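Local atomic coordinates of nitrite oxidoreductase subunit A (Kuenenia stuttgartiensis, PDB entry 7B04), a protein that belongs to the molybdopterin oxidoreductase family and carries a molybdenum atom, two MD1 groups and an iron/sulfur cluster. Residues R130-W140 with A691-E702; I682-Y690 with A1041-S1049. All coordinates share one frame; numbering follows the deposited sequence.

Contact 1 (R130-W140 with A691-E702); sequences RLRYPLIRKGW and ADFAFPANSWVE. With MD1 (phosphoric acid 4-(2-amino-4-oxo-3,4,5,6,-tetrahydro-pteridin-6-yl)-2-hydroxy-3,4-dimercapto-but-3-en-yl ester guanylate ester), chain C.
D692 meets R137 and W140 at one end of an antiparallel strand pair, 135-137 against 693-696. Its OD1 takes R137 NE (2.8 Å) nearly along the C-O axis, within the guanidinium plane, and R137 NH2 from above the carboxylate plane. A bend at the arginine's third torsion (58°) turns both nitrogens to this oxygen, while NH1 pairs with D167. R164 also reaches OD1, and I677 N binds OD2. D692 CB sits over the five-membered ring of W140, 4.3 Å from its centroid. Next, F693 sends its ring edge into the face of the W140 six-membered ring, the planes 70° apart, and F693 CE1 packs on I136 CD1 at 3.5 Å. L135 and A694 exchange two backbone hydrogen bonds: L135 N donates to A694 O (2.9 Å). The return bond runs from A694 N to L135 O (2.8 Å). A694 ends at its CB, 3.6 Å from L135 CB, leaving room for leucine CG and CD1 against the methyl. P696, with no N-H, cannot donate the next strand-to-strand bond; its ring packs instead, CD 3.5 Å from P134 N and CB against L131 CB. Beyond it, A697, N698 and W700 enter the MD1 pocket, and R130 forms a salt bridge with E702. Charged pairs toward both ends, with backbone bonds and proline packing between, are consistent with a fixed register, the buried D692 carboxylate probably kept ionised by its two arginines.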
loop_
_atom_site.group_PDB
_atom_site.type_symbol
_atom_site.label_atom_id
_atom_site.label_comp_id
_atom_site.label_asym_id
_atom_site.label_seq_id
_atom_site.Cartn_x
_atom_site.Cartn_y
_atom_site.Cartn_z
ATOM N N ARG B 130 -3.079 -19.633 -1.054
ATOM C CA ARG B 130 -2.150 -20.134 -2.054
ATOM C C ARG B 130 -2.740 -21.257 -2.899
ATOM O O ARG B 130 -3.462 -22.124 -2.399
ATOM C CB ARG B 130 -0.892 -20.636 -1.352
ATOM C CG ARG B 130 0.252 -20.900 -2.274
ATOM C CD ARG B 130 0.944 -19.613 -2.622
ATOM N NE ARG B 130 1.708 -19.758 -3.851
ATOM C CZ ARG B 130 3.014 -19.984 -3.883
ATOM N NH1 ARG B 130 3.637 -20.107 -5.045
ATOM N NH2 ARG B 130 3.693 -20.091 -2.748
ATOM N N LEU B 131 -2.428 -21.231 -4.195
ATOM C CA LEU B 131 -2.708 -22.372 -5.054
ATOM C C LEU B 131 -1.704 -23.479 -4.760
ATOM O O LEU B 131 -0.503 -23.228 -4.627
ATOM C CB LEU B 131 -2.628 -21.977 -6.528
ATOM C CG LEU B 131 -3.872 -21.384 -7.189
ATOM C CD1 LEU B 131 -3.581 -21.044 -8.641
ATOM C CD2 LEU B 131 -5.041 -22.348 -7.084
ATOM N N ARG B 132 -2.193 -24.712 -4.654
ATOM C CA ARG B 132 -1.349 -25.824 -4.248
ATOM C C ARG B 132 -1.178 -26.905 -5.302
ATOM O O ARG B 132 -0.185 -27.640 -5.247
ATOM C CB ARG B 132 -1.898 -26.476 -2.971
ATOM C CG ARG B 132 -2.042 -25.532 -1.795
ATOM C CD ARG B 132 -2.452 -26.289 -0.545
ATOM N NE ARG B 132 -3.662 -27.080 -0.758
ATOM C CZ ARG B 132 -4.896 -26.590 -0.691
ATOM N NH1 ARG B 132 -5.087 -25.308 -0.416
ATOM N NH2 ARG B 132 -5.940 -27.381 -0.896
ATOM N N TYR B 133 -2.091 -27.014 -6.261
ATOM C CA TYR B 133 -2.068 -28.092 -7.238
ATOM C C TYR B 133 -3.014 -27.726 -8.371
ATOM O O TYR B 133 -3.916 -26.900 -8.185
ATOM C CB TYR B 133 -2.484 -29.425 -6.593
ATOM C CG TYR B 133 -3.669 -29.307 -5.655
ATOM C CD1 TYR B 133 -3.487 -29.176 -4.285
ATOM C CD2 TYR B 133 -4.969 -29.317 -6.143
ATOM C CE1 TYR B 133 -4.565 -29.066 -3.425
ATOM C CE2 TYR B 133 -6.052 -29.211 -5.291
ATOM C CZ TYR B 133 -5.847 -29.085 -3.934
ATOM O OH TYR B 133 -6.924 -28.975 -3.085
ATOM N N PRO B 134 -2.826 -28.306 -9.558
ATOM C CA PRO B 134 -3.705 -27.972 -10.686
ATOM C C PRO B 134 -5.161 -28.283 -10.374
ATOM O O PRO B 134 -5.478 -29.268 -9.705
ATOM C CB PRO B 134 -3.171 -28.850 -11.823
ATOM C CG PRO B 134 -1.746 -29.098 -11.464
ATOM C CD PRO B 134 -1.720 -29.192 -9.967
ATOM N N LEU B 135 -6.048 -27.427 -10.872
ATOM C CA LEU B 135 -7.476 -27.540 -10.619
ATOM C C LEU B 135 -8.243 -27.626 -11.931
ATOM O O LEU B 135 -7.915 -26.938 -12.903
ATOM C CB LEU B 135 -7.992 -26.349 -9.807
ATOM C CG LEU B 135 -7.484 -26.206 -8.374
ATOM C CD1 LEU B 135 -7.950 -24.887 -7.777
ATOM C CD2 LEU B 135 -7.962 -27.375 -7.538
ATOM N N ILE B 136 -9.264 -28.478 -11.947
ATOM C CA ILE B 136 -10.213 -28.564 -13.048
ATOM C C ILE B 136 -11.613 -28.588 -12.451
ATOM O O ILE B 136 -11.849 -29.232 -11.422
ATOM C CB ILE B 136 -9.958 -29.804 -13.935
ATOM C CG1 ILE B 136 -10.938 -29.838 -15.110
ATOM C CG2 ILE B 136 -10.037 -31.088 -13.120
ATOM C CD1 ILE B 136 -10.620 -30.904 -16.139
ATOM N N ARG B 137 -12.538 -27.873 -13.083
ATOM C CA ARG B 137 -13.897 -27.787 -12.568
ATOM C C ARG B 137 -14.660 -29.065 -12.887
ATOM O O ARG B 137 -14.523 -29.632 -13.976
ATOM C CB ARG B 137 -14.619 -26.574 -13.149
ATOM C CG ARG B 137 -15.954 -26.284 -12.484
ATOM C CD ARG B 137 -16.567 -25.017 -13.039
ATOM N NE ARG B 137 -16.748 -25.116 -14.481
ATOM C CZ ARG B 137 -17.769 -25.733 -15.067
ATOM N NH1 ARG B 137 -18.718 -26.306 -14.338
ATOM N NH2 ARG B 137 -17.839 -25.772 -16.386
ATOM N N LYS B 138 -15.466 -29.515 -11.924
ATOM C CA LYS B 138 -16.160 -30.792 -12.067
ATOM C C LYS B 138 -17.101 -30.785 -13.267
ATOM O O LYS B 138 -17.127 -31.739 -14.053
ATOM C CB LYS B 138 -16.929 -31.119 -10.786
ATOM C CG LYS B 138 -17.608 -32.480 -10.810
ATOM C CD LYS B 138 -18.408 -32.732 -9.542
ATOM C CE LYS B 138 -18.960 -34.149 -9.516
ATOM N NZ LYS B 138 -19.942 -34.385 -10.612
ATOM N N GLY B 139 -17.874 -29.713 -13.434
ATOM C CA GLY B 139 -18.812 -29.671 -14.543
ATOM C C GLY B 139 -18.184 -29.461 -15.904
ATOM O O GLY B 139 -18.904 -29.510 -16.907
ATOM N N TRP B 140 -16.869 -29.276 -15.976
ATOM C CA TRP B 140 -16.184 -29.231 -17.260
ATOM C C TRP B 140 -15.500 -30.548 -17.571
ATOM O O TRP B 140 -15.534 -31.010 -18.717
ATOM C CB TRP B 140 -15.151 -28.101 -17.292
ATOM C CG TRP B 140 -14.685 -27.776 -18.682
ATOM C CD1 TRP B 140 -15.171 -26.800 -19.503
ATOM C CD2 TRP B 140 -13.655 -28.446 -19.422
ATOM N NE1 TRP B 140 -14.500 -26.812 -20.702
ATOM C CE2 TRP B 140 -13.566 -27.814 -20.679
ATOM C CE3 TRP B 140 -12.796 -29.514 -19.143
ATOM C CZ2 TRP B 140 -12.653 -28.214 -21.653
ATOM C CZ3 TRP B 140 -11.895 -29.912 -20.112
ATOM C CH2 TRP B 140 -11.828 -29.263 -21.351
ATOM N N ALA B 691 -13.697 -20.100 -13.145
ATOM C CA ALA B 691 -12.959 -20.611 -14.293
ATOM C C ALA B 691 -13.138 -22.123 -14.397
ATOM O O ALA B 691 -13.757 -22.761 -13.541
ATOM C CB ALA B 691 -11.474 -20.252 -14.195
ATOM N N ASP B 692 -12.580 -22.693 -15.464
ATOM C CA ASP B 692 -12.635 -24.130 -15.695
ATOM C C ASP B 692 -11.320 -24.833 -15.401
ATOM O O ASP B 692 -11.328 -26.022 -15.064
ATOM C CB ASP B 692 -13.030 -24.424 -17.147
ATOM C CG ASP B 692 -14.431 -23.951 -17.482
ATOM O OD1 ASP B 692 -15.299 -23.959 -16.585
ATOM O OD2 ASP B 692 -14.661 -23.570 -18.649
ATOM N N PHE B 693 -10.196 -24.128 -15.514
ATOM C CA PHE B 693 -8.887 -24.679 -15.201
ATOM C C PHE B 693 -8.112 -23.709 -14.325
ATOM O O PHE B 693 -8.336 -22.496 -14.359
ATOM C CB PHE B 693 -8.076 -24.967 -16.468
ATOM C CG PHE B 693 -8.515 -26.193 -17.208
ATOM C CD1 PHE B 693 -8.007 -27.437 -16.877
ATOM C CD2 PHE B 693 -9.430 -26.102 -18.244
ATOM C CE1 PHE B 693 -8.404 -28.567 -17.563
ATOM C CE2 PHE B 693 -9.831 -27.228 -18.932
ATOM C CZ PHE B 693 -9.317 -28.462 -18.591
ATOM N N ALA B 694 -7.189 -24.260 -13.542
ATOM C CA ALA B 694 -6.286 -23.471 -12.716
ATOM C C ALA B 694 -4.924 -24.141 -12.725
ATOM O O ALA B 694 -4.825 -25.350 -12.500
ATOM C CB ALA B 694 -6.808 -23.336 -11.282
ATOM N N PHE B 695 -3.884 -23.360 -12.986
ATOM C CA PHE B 695 -2.522 -23.885 -13.059
ATOM C C PHE B 695 -1.642 -23.164 -12.053
ATOM O O PHE B 695 -1.382 -21.957 -12.213
ATOM C CB PHE B 695 -1.960 -23.734 -14.472
ATOM C CG PHE B 695 -2.728 -24.497 -15.508
ATOM C CD1 PHE B 695 -2.543 -25.861 -15.659
ATOM C CD2 PHE B 695 -3.646 -23.855 -16.321
ATOM C CE1 PHE B 695 -3.254 -26.569 -16.610
ATOM C CE2 PHE B 695 -4.359 -24.557 -17.269
ATOM C CZ PHE B 695 -4.163 -25.915 -17.415
ATOM N N PRO B 696 -1.170 -23.844 -11.008
ATOM C CA PRO B 696 -0.323 -23.184 -10.005
ATOM C C PRO B 696 1.059 -22.902 -10.577
ATOM O O PRO B 696 1.771 -23.816 -10.998
ATOM C CB PRO B 696 -0.271 -24.198 -8.859
ATOM C CG PRO B 696 -0.509 -25.510 -9.516
ATOM C CD PRO B 696 -1.439 -25.251 -10.667
ATOM N N ALA B 697 1.423 -21.629 -10.599
ATOM C CA ALA B 697 2.719 -21.184 -11.079
ATOM C C ALA B 697 3.642 -20.863 -9.912
ATOM O O ALA B 697 3.211 -20.696 -8.769
ATOM C CB ALA B 697 2.567 -19.954 -11.970
ATOM N N ASN B 698 4.930 -20.780 -10.219
ATOM C CA ASN B 698 5.921 -20.399 -9.227
ATOM C C ASN B 698 5.902 -18.889 -9.028
ATOM O O ASN B 698 5.852 -18.129 -10.000
ATOM C CB ASN B 698 7.311 -20.853 -9.666
ATOM C CG ASN B 698 7.548 -22.328 -9.418
ATOM O OD1 ASN B 698 7.095 -22.880 -8.417
ATOM N ND2 ASN B 698 8.279 -22.969 -10.323
ATOM N N SER B 699 5.928 -18.455 -7.772
ATOM C CA SER B 699 6.016 -17.032 -7.483
ATOM C C SER B 699 7.430 -16.538 -7.786
ATOM O O SER B 699 8.312 -17.301 -8.189
ATOM C CB SER B 699 5.630 -16.761 -6.031
ATOM O OG SER B 699 6.549 -17.362 -5.137
ATOM N N TRP B 700 7.655 -15.237 -7.585
ATOM C CA TRP B 700 8.946 -14.659 -7.943
ATOM C C TRP B 700 10.085 -15.227 -7.108
ATOM O O TRP B 700 11.243 -15.161 -7.534
ATOM C CB TRP B 700 8.920 -13.136 -7.808
ATOM C CG TRP B 700 7.735 -12.492 -8.441
ATOM C CD1 TRP B 700 7.358 -12.569 -9.750
ATOM C CD2 TRP B 700 6.776 -11.656 -7.794
ATOM N NE1 TRP B 700 6.214 -11.836 -9.954
ATOM C CE2 TRP B 700 5.838 -11.265 -8.767
ATOM C CE3 TRP B 700 6.616 -11.201 -6.483
ATOM C CZ2 TRP B 700 4.756 -10.444 -8.471
ATOM C CZ3 TRP B 700 5.544 -10.387 -6.190
ATOM C CH2 TRP B 700 4.628 -10.018 -7.177
ATOM N N VAL B 701 9.787 -15.789 -5.932
ATOM C CA VAL B 701 10.832 -16.368 -5.092
ATOM C C VAL B 701 11.000 -17.863 -5.304
ATOM O O VAL B 701 11.937 -18.454 -4.744
ATOM C CB VAL B 701 10.559 -16.132 -3.592
ATOM C CG1 VAL B 701 10.564 -14.655 -3.284
ATOM C CG2 VAL B 701 9.239 -16.766 -3.185
ATOM N N GLU B 702 10.132 -18.499 -6.085
ATOM C CA GLU B 702 10.263 -19.921 -6.372
ATOM C C GLU B 702 10.487 -20.174 -7.857
ATOM O O GLU B 702 10.063 -21.196 -8.393
ATOM C CB GLU B 702 9.035 -20.694 -5.899
ATOM C CG GLU B 702 8.310 -20.087 -4.719
ATOM C CD GLU B 702 6.891 -20.600 -4.601
ATOM O OE1 GLU B 702 5.976 -19.955 -5.152
ATOM O OE2 GLU B 702 6.691 -21.660 -3.973
HETATM P PB MD1 C . -4.401 -7.156 -13.139
HETATM O O3B MD1 C . -4.011 -7.005 -11.549
HETATM O O1B MD1 C . -5.513 -8.169 -13.254
HETATM O O2B MD1 C . -3.194 -7.654 -13.897
HETATM O O3A MD1 C . -4.889 -5.728 -13.815
HETATM C C10 MD1 C . -4.559 -4.491 -13.252
HETATM C C11 MD1 C . -5.762 -3.517 -13.417
HETATM O O11 MD1 C . -6.625 -3.515 -12.062
HETATM C C12 MD1 C . -5.350 -2.297 -13.768
HETATM S S12 MD1 C . -3.566 -1.959 -13.827
HETATM C C13 MD1 C . -6.264 -1.098 -14.156
HETATM S S13 MD1 C . -5.346 0.416 -14.570
HETATM C C14 MD1 C . -7.716 -1.013 -14.214
HETATM N N15 MD1 C . -8.128 -0.087 -12.974
HETATM C C16 MD1 C . -9.486 -0.123 -12.594
HETATM C C15 MD1 C . -9.992 0.903 -11.643
HETATM O O14 MD1 C . -9.255 1.735 -11.233
HETATM N N17 MD1 C . -11.415 0.884 -11.214
HETATM C C17 MD1 C . -12.370 -0.205 -11.746
HETATM N N16 MD1 C . -13.760 -0.218 -11.330
HETATM N N18 MD1 C . -11.871 -1.250 -12.713
HETATM C C20 MD1 C . -10.498 -1.250 -13.146
HETATM N N8 MD1 C . -10.083 -2.249 -14.039
HETATM C C7 MD1 C . -8.529 -2.264 -14.413
HETATM P PA MD1 C . -3.327 -8.219 -10.664
HETATM O O1A MD1 C . -2.506 -7.648 -9.534
HETATM O O2A MD1 C . -4.442 -9.053 -10.105
HETATM O "O5'" MD1 C . -2.403 -9.249 -11.555
HETATM C "C5'" MD1 C . -1.617 -10.152 -10.827
HETATM C "C4'" MD1 C . -2.321 -11.550 -10.731
HETATM O "O4'" MD1 C . -1.322 -12.664 -11.154
HETATM C "C1'" MD1 C . -0.847 -13.318 -9.821
HETATM N N9 MD1 C . 0.638 -13.431 -9.778
HETATM C C4 MD1 C . 1.238 -14.255 -10.621
HETATM N N3 MD1 C . 0.692 -15.145 -11.678
HETATM C C2 MD1 C . 1.603 -15.956 -12.474
HETATM N N2 MD1 C . 1.065 -16.820 -13.500
HETATM N N1 MD1 C . 3.025 -15.906 -12.252
HETATM C C6 MD1 C . 3.542 -15.047 -11.235
HETATM O O6 MD1 C . 4.711 -15.001 -11.048
HETATM C C5 MD1 C . 2.580 -14.193 -10.397
HETATM N N7 MD1 C . 2.781 -13.328 -9.410
HETATM C C8 MD1 C . 1.581 -12.848 -9.016
HETATM C "C2'" MD1 C . -1.279 -12.566 -8.890
HETATM O "O2'" MD1 C . -1.640 -13.364 -7.724
HETATM C "C3'" MD1 C . -2.619 -11.822 -9.518
HETATM O "O3'" MD1 C . -3.748 -12.742 -9.458
#

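Contact 2 (I682-Y690 with A1041-S1049); sequences IEITGSIEY and ALSPSGYQS. With MD1 (phosphoric acid 4-(2-amino-4-oxo-3,4,5,6,-tetrahydro-pteridin-6-yl)-2-hydroxy-3,4-dimercapto-but-3-en-yl ester guanylate ester), chain C.
Y1047 packs on G686 from beyond a type I beta turn, S1043 to G1046, whose last residue forms a G1-type bulge: S1043 N bonds to Y1047 O and G1046 N to S1043 O. With CG anti to the backbone N (167°), the tyrosine extends toward the 682-690 loop. Its CB touches both I684 CG1 (4.1 Å) and E689 CG (3.9 Å). The ring's CD1 passes I684 O, near the ring plane, while CD2 approaches E689 OE2 (3.5 Å). CE1 comes to 3.3 Å from T685 O, CZ lies 3.7 Å from G686 CA, and the tip, OH, ends 4.1 Å from both G686 CA and T685 O. The glycine CA makes a CH-pi contact over the ring face, possible because it bears no side chain; W1023 also meets the ring, nearly parallel. The CB of T685, before G686, points away from the tyrosine's segment, and CG2 touches MD1. Serines suit the turn: S1043 OG and S1045 OG share a hydrogen bond, and I684 CD1 ends 3.6 Å from S1045 CB.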
loop_
_atom_site.group_PDB
_atom_site.type_symbol
_atom_site.label_atom_id
_atom_site.label_comp_id
_atom_site.label_asym_id
_atom_site.label_seq_id
_atom_site.Cartn_x
_atom_site.Cartn_y
_atom_site.Cartn_z
ATOM N N ILE B 682 -0.924 -18.000 -8.770
ATOM C CA ILE B 682 -0.286 -18.514 -7.563
ATOM C C ILE B 682 -1.246 -18.560 -6.387
ATOM O O ILE B 682 -0.924 -19.192 -5.366
ATOM C CB ILE B 682 0.965 -17.689 -7.192
ATOM C CG1 ILE B 682 0.565 -16.251 -6.859
ATOM C CG2 ILE B 682 1.968 -17.707 -8.334
ATOM C CD1 ILE B 682 1.683 -15.425 -6.268
ATOM N N GLU B 683 -2.409 -17.923 -6.496
ATOM C CA GLU B 683 -3.418 -17.906 -5.449
ATOM C C GLU B 683 -4.782 -18.188 -6.065
ATOM O O GLU B 683 -4.992 -17.999 -7.266
ATOM C CB GLU B 683 -3.465 -16.544 -4.736
ATOM C CG GLU B 683 -2.538 -16.389 -3.540
ATOM C CD GLU B 683 -2.420 -14.940 -3.093
ATOM O OE1 GLU B 683 -2.534 -14.040 -3.953
ATOM O OE2 GLU B 683 -2.221 -14.702 -1.884
ATOM N N ILE B 684 -5.716 -18.640 -5.232
ATOM C CA ILE B 684 -7.101 -18.804 -5.667
ATOM C C ILE B 684 -7.767 -17.429 -5.589
ATOM O O ILE B 684 -7.915 -16.856 -4.510
ATOM C CB ILE B 684 -7.836 -19.863 -4.829
ATOM C CG1 ILE B 684 -9.249 -20.109 -5.358
ATOM C CG2 ILE B 684 -7.812 -19.543 -3.326
ATOM C CD1 ILE B 684 -9.839 -21.421 -4.881
ATOM N N THR B 685 -8.137 -16.879 -6.745
ATOM C CA THR B 685 -8.424 -15.452 -6.857
ATOM C C THR B 685 -9.882 -15.093 -7.110
ATOM O O THR B 685 -10.193 -13.900 -7.222
ATOM C CB THR B 685 -7.559 -14.841 -7.961
ATOM O OG1 THR B 685 -7.632 -15.658 -9.136
ATOM C CG2 THR B 685 -6.120 -14.747 -7.494
ATOM N N GLY B 686 -10.786 -16.061 -7.173
ATOM C CA GLY B 686 -12.138 -15.758 -7.605
ATOM C C GLY B 686 -12.292 -15.682 -9.112
ATOM O O GLY B 686 -13.386 -15.927 -9.628
ATOM N N SER B 687 -11.225 -15.329 -9.836
ATOM C CA SER B 687 -11.219 -15.639 -11.261
ATOM C C SER B 687 -11.057 -17.138 -11.480
ATOM O O SER B 687 -11.617 -17.686 -12.434
ATOM C CB SER B 687 -10.121 -14.861 -11.984
ATOM O OG SER B 687 -10.387 -13.469 -11.967
ATOM N N ILE B 688 -10.314 -17.816 -10.601
ATOM C CA ILE B 688 -10.255 -19.273 -10.652
ATOM C C ILE B 688 -11.590 -19.858 -10.205
ATOM O O ILE B 688 -12.062 -20.868 -10.746
ATOM C CB ILE B 688 -9.099 -19.811 -9.779
ATOM C CG1 ILE B 688 -7.774 -19.913 -10.539
ATOM C CG2 ILE B 688 -9.442 -21.175 -9.189
ATOM C CD1 ILE B 688 -7.240 -18.604 -11.026
ATOM N N GLU B 689 -12.241 -19.195 -9.246
ATOM C CA GLU B 689 -13.515 -19.677 -8.726
ATOM C C GLU B 689 -14.592 -19.696 -9.798
ATOM O O GLU B 689 -15.546 -20.479 -9.706
ATOM C CB GLU B 689 -13.955 -18.809 -7.547
ATOM C CG GLU B 689 -13.434 -19.264 -6.197
ATOM C CD GLU B 689 -14.477 -20.022 -5.399
ATOM O OE1 GLU B 689 -14.812 -21.164 -5.780
ATOM O OE2 GLU B 689 -14.970 -19.469 -4.394
ATOM N N TYR B 690 -14.465 -18.848 -10.814
ATOM C CA TYR B 690 -15.390 -18.823 -11.939
ATOM C C TYR B 690 -14.706 -19.241 -13.240
ATOM O O TYR B 690 -15.090 -18.791 -14.322
ATOM C CB TYR B 690 -16.018 -17.438 -12.084
ATOM C CG TYR B 690 -17.091 -17.132 -11.058
ATOM C CD1 TYR B 690 -18.386 -17.611 -11.213
ATOM C CD2 TYR B 690 -16.811 -16.356 -9.939
ATOM C CE1 TYR B 690 -19.369 -17.331 -10.282
ATOM C CE2 TYR B 690 -17.789 -16.072 -9.002
ATOM C CZ TYR B 690 -19.066 -16.562 -9.178
ATOM O OH TYR B 690 -20.041 -16.282 -8.249
ATOM N N ALA B 1041 -16.494 -14.430 5.284
ATOM C CA ALA B 1041 -16.833 -14.693 3.887
ATOM C C ALA B 1041 -15.683 -15.463 3.235
ATOM O O ALA B 1041 -14.934 -14.956 2.398
ATOM C CB ALA B 1041 -17.130 -13.393 3.154
ATOM N N LEU B 1042 -15.555 -16.723 3.640
ATOM C CA LEU B 1042 -14.490 -17.599 3.168
ATOM C C LEU B 1042 -15.104 -18.797 2.461
ATOM O O LEU B 1042 -15.844 -19.574 3.076
ATOM C CB LEU B 1042 -13.602 -18.062 4.324
ATOM C CG LEU B 1042 -12.462 -18.996 3.916
ATOM C CD1 LEU B 1042 -11.410 -18.234 3.125
ATOM C CD2 LEU B 1042 -11.848 -19.670 5.129
ATOM N N SER B 1043 -14.783 -18.953 1.182
ATOM C CA SER B 1043 -15.280 -20.090 0.428
ATOM C C SER B 1043 -14.646 -21.379 0.949
ATOM O O SER B 1043 -13.527 -21.361 1.473
ATOM C CB SER B 1043 -14.967 -19.914 -1.057
ATOM O OG SER B 1043 -15.201 -21.107 -1.784
ATOM N N PRO B 1044 -15.347 -22.511 0.839
ATOM C CA PRO B 1044 -14.727 -23.792 1.214
ATOM C C PRO B 1044 -13.477 -24.107 0.414
ATOM O O PRO B 1044 -12.670 -24.938 0.849
ATOM C CB PRO B 1044 -15.843 -24.812 0.947
ATOM C CG PRO B 1044 -17.105 -24.020 1.044
ATOM C CD PRO B 1044 -16.770 -22.663 0.496
ATOM N N SER B 1045 -13.293 -23.468 -0.742
ATOM C CA SER B 1045 -12.089 -23.629 -1.546
ATOM C C SER B 1045 -10.901 -22.851 -0.994
ATOM O O SER B 1045 -9.783 -23.027 -1.488
ATOM C CB SER B 1045 -12.360 -23.189 -2.984
ATOM O OG SER B 1045 -12.620 -21.798 -3.041
ATOM N N GLY B 1046 -11.114 -22.005 0.011
ATOM C CA GLY B 1046 -10.085 -21.148 0.547
ATOM C C GLY B 1046 -10.144 -19.722 0.049
ATOM O O GLY B 1046 -9.370 -18.886 0.527
ATOM N N TYR B 1047 -11.037 -19.421 -0.891
ATOM C CA TYR B 1047 -11.130 -18.085 -1.457
ATOM C C TYR B 1047 -11.882 -17.162 -0.508
ATOM O O TYR B 1047 -12.914 -17.528 0.064
ATOM C CB TYR B 1047 -11.813 -18.126 -2.817
ATOM C CG TYR B 1047 -12.226 -16.760 -3.347
ATOM C CD1 TYR B 1047 -11.280 -15.855 -3.816
ATOM C CD2 TYR B 1047 -13.562 -16.396 -3.411
ATOM C CE1 TYR B 1047 -11.664 -14.614 -4.304
ATOM C CE2 TYR B 1047 -13.944 -15.162 -3.901
ATOM C CZ TYR B 1047 -12.995 -14.276 -4.347
ATOM O OH TYR B 1047 -13.379 -13.047 -4.837
ATOM N N GLN B 1048 -11.330 -15.978 -0.312
ATOM C CA GLN B 1048 -11.852 -14.990 0.613
ATOM C C GLN B 1048 -12.318 -13.747 -0.130
ATOM O O GLN B 1048 -11.571 -13.200 -0.955
ATOM C CB GLN B 1048 -10.746 -14.626 1.588
ATOM C CG GLN B 1048 -10.864 -13.281 2.159
ATOM C CD GLN B 1048 -11.565 -13.227 3.466
ATOM O OE1 GLN B 1048 -11.564 -12.206 4.146
ATOM N NE2 GLN B 1048 -12.219 -14.323 3.812
ATOM N N SER B 1049 -13.541 -13.300 0.158
ATOM C CA SER B 1049 -14.026 -12.045 -0.406
ATOM C C SER B 1049 -13.757 -10.907 0.567
ATOM O O SER B 1049 -13.785 -11.088 1.792
ATOM C CB SER B 1049 -15.526 -12.104 -0.716
ATOM O OG SER B 1049 -16.081 -10.807 -0.675
HETATM P PB MD1 C . -4.401 -7.156 -13.139
HETATM O O3B MD1 C . -4.011 -7.005 -11.549
HETATM O O1B MD1 C . -5.513 -8.169 -13.254
HETATM O O2B MD1 C . -3.194 -7.654 -13.897
HETATM O O3A MD1 C . -4.889 -5.728 -13.815
HETATM C C10 MD1 C . -4.559 -4.491 -13.252
HETATM C C11 MD1 C . -5.762 -3.517 -13.417
HETATM O O11 MD1 C . -6.625 -3.515 -12.062
HETATM C C12 MD1 C . -5.350 -2.297 -13.768
HETATM S S12 MD1 C . -3.566 -1.959 -13.827
HETATM C C13 MD1 C . -6.264 -1.098 -14.156
HETATM S S13 MD1 C . -5.346 0.416 -14.570
HETATM C C14 MD1 C . -7.716 -1.013 -14.214
HETATM N N15 MD1 C . -8.128 -0.087 -12.974
HETATM C C16 MD1 C . -9.486 -0.123 -12.594
HETATM C C15 MD1 C . -9.992 0.903 -11.643
HETATM O O14 MD1 C . -9.255 1.735 -11.233
HETATM N N17 MD1 C . -11.415 0.884 -11.214
HETATM C C17 MD1 C . -12.370 -0.205 -11.746
HETATM N N16 MD1 C . -13.760 -0.218 -11.330
HETATM N N18 MD1 C . -11.871 -1.250 -12.713
HETATM C C20 MD1 C . -10.498 -1.250 -13.146
HETATM N N8 MD1 C . -10.083 -2.249 -14.039
HETATM C C7 MD1 C . -8.529 -2.264 -14.413
HETATM P PA MD1 C . -3.327 -8.219 -10.664
HETATM O O1A MD1 C . -2.506 -7.648 -9.534
HETATM O O2A MD1 C . -4.442 -9.053 -10.105
HETATM O "O5'" MD1 C . -2.403 -9.249 -11.555
HETATM C "C5'" MD1 C . -1.617 -10.152 -10.827
HETATM C "C4'" MD1 C . -2.321 -11.550 -10.731
HETATM O "O4'" MD1 C . -1.322 -12.664 -11.154
HETATM C "C1'" MD1 C . -0.847 -13.318 -9.821
HETATM N N9 MD1 C . 0.638 -13.431 -9.778
HETATM C C4 MD1 C . 1.238 -14.255 -10.621
HETATM N N3 MD1 C . 0.692 -15.145 -11.678
HETATM C C2 MD1 C . 1.603 -15.956 -12.474
HETATM N N2 MD1 C . 1.065 -16.820 -13.500
HETATM N N1 MD1 C . 3.025 -15.906 -12.252
HETATM C C6 MD1 C . 3.542 -15.047 -11.235
HETATM O O6 MD1 C . 4.711 -15.001 -11.048
HETATM C C5 MD1 C . 2.580 -14.193 -10.397
HETATM N N7 MD1 C . 2.781 -13.328 -9.410
HETATM C C8 MD1 C . 1.581 -12.848 -9.016
HETATM C "C2'" MD1 C . -1.279 -12.566 -8.890
HETATM O "O2'" MD1 C . -1.640 -13.364 -7.724
HETATM C "C3'" MD1 C . -2.619 -11.822 -9.518
HETATM O "O3'" MD1 C . -3.748 -12.742 -9.458
#

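Overall arrangement
From the N terminus the chain first lays down 130-140, returns some 550 residues later at 682-690 and 691-702, and finally reaches 1041-1049. Contact 1 closes the first long loop, contact 2 a second of 350 residues, and because their segments alternate along the chain the two loops cross. Contact 1 adds strand 135-137 to the mixed sheet beside 693-696. Segment 682-690 links the parallel neighbours 676-681 and 693-696 of that sheet, and contact 2 ties this connection to the late loop before strand 1075-1076. The contacts also meet directly: L131 N and R130 NE both probably bond to I682 O. Both line MD1.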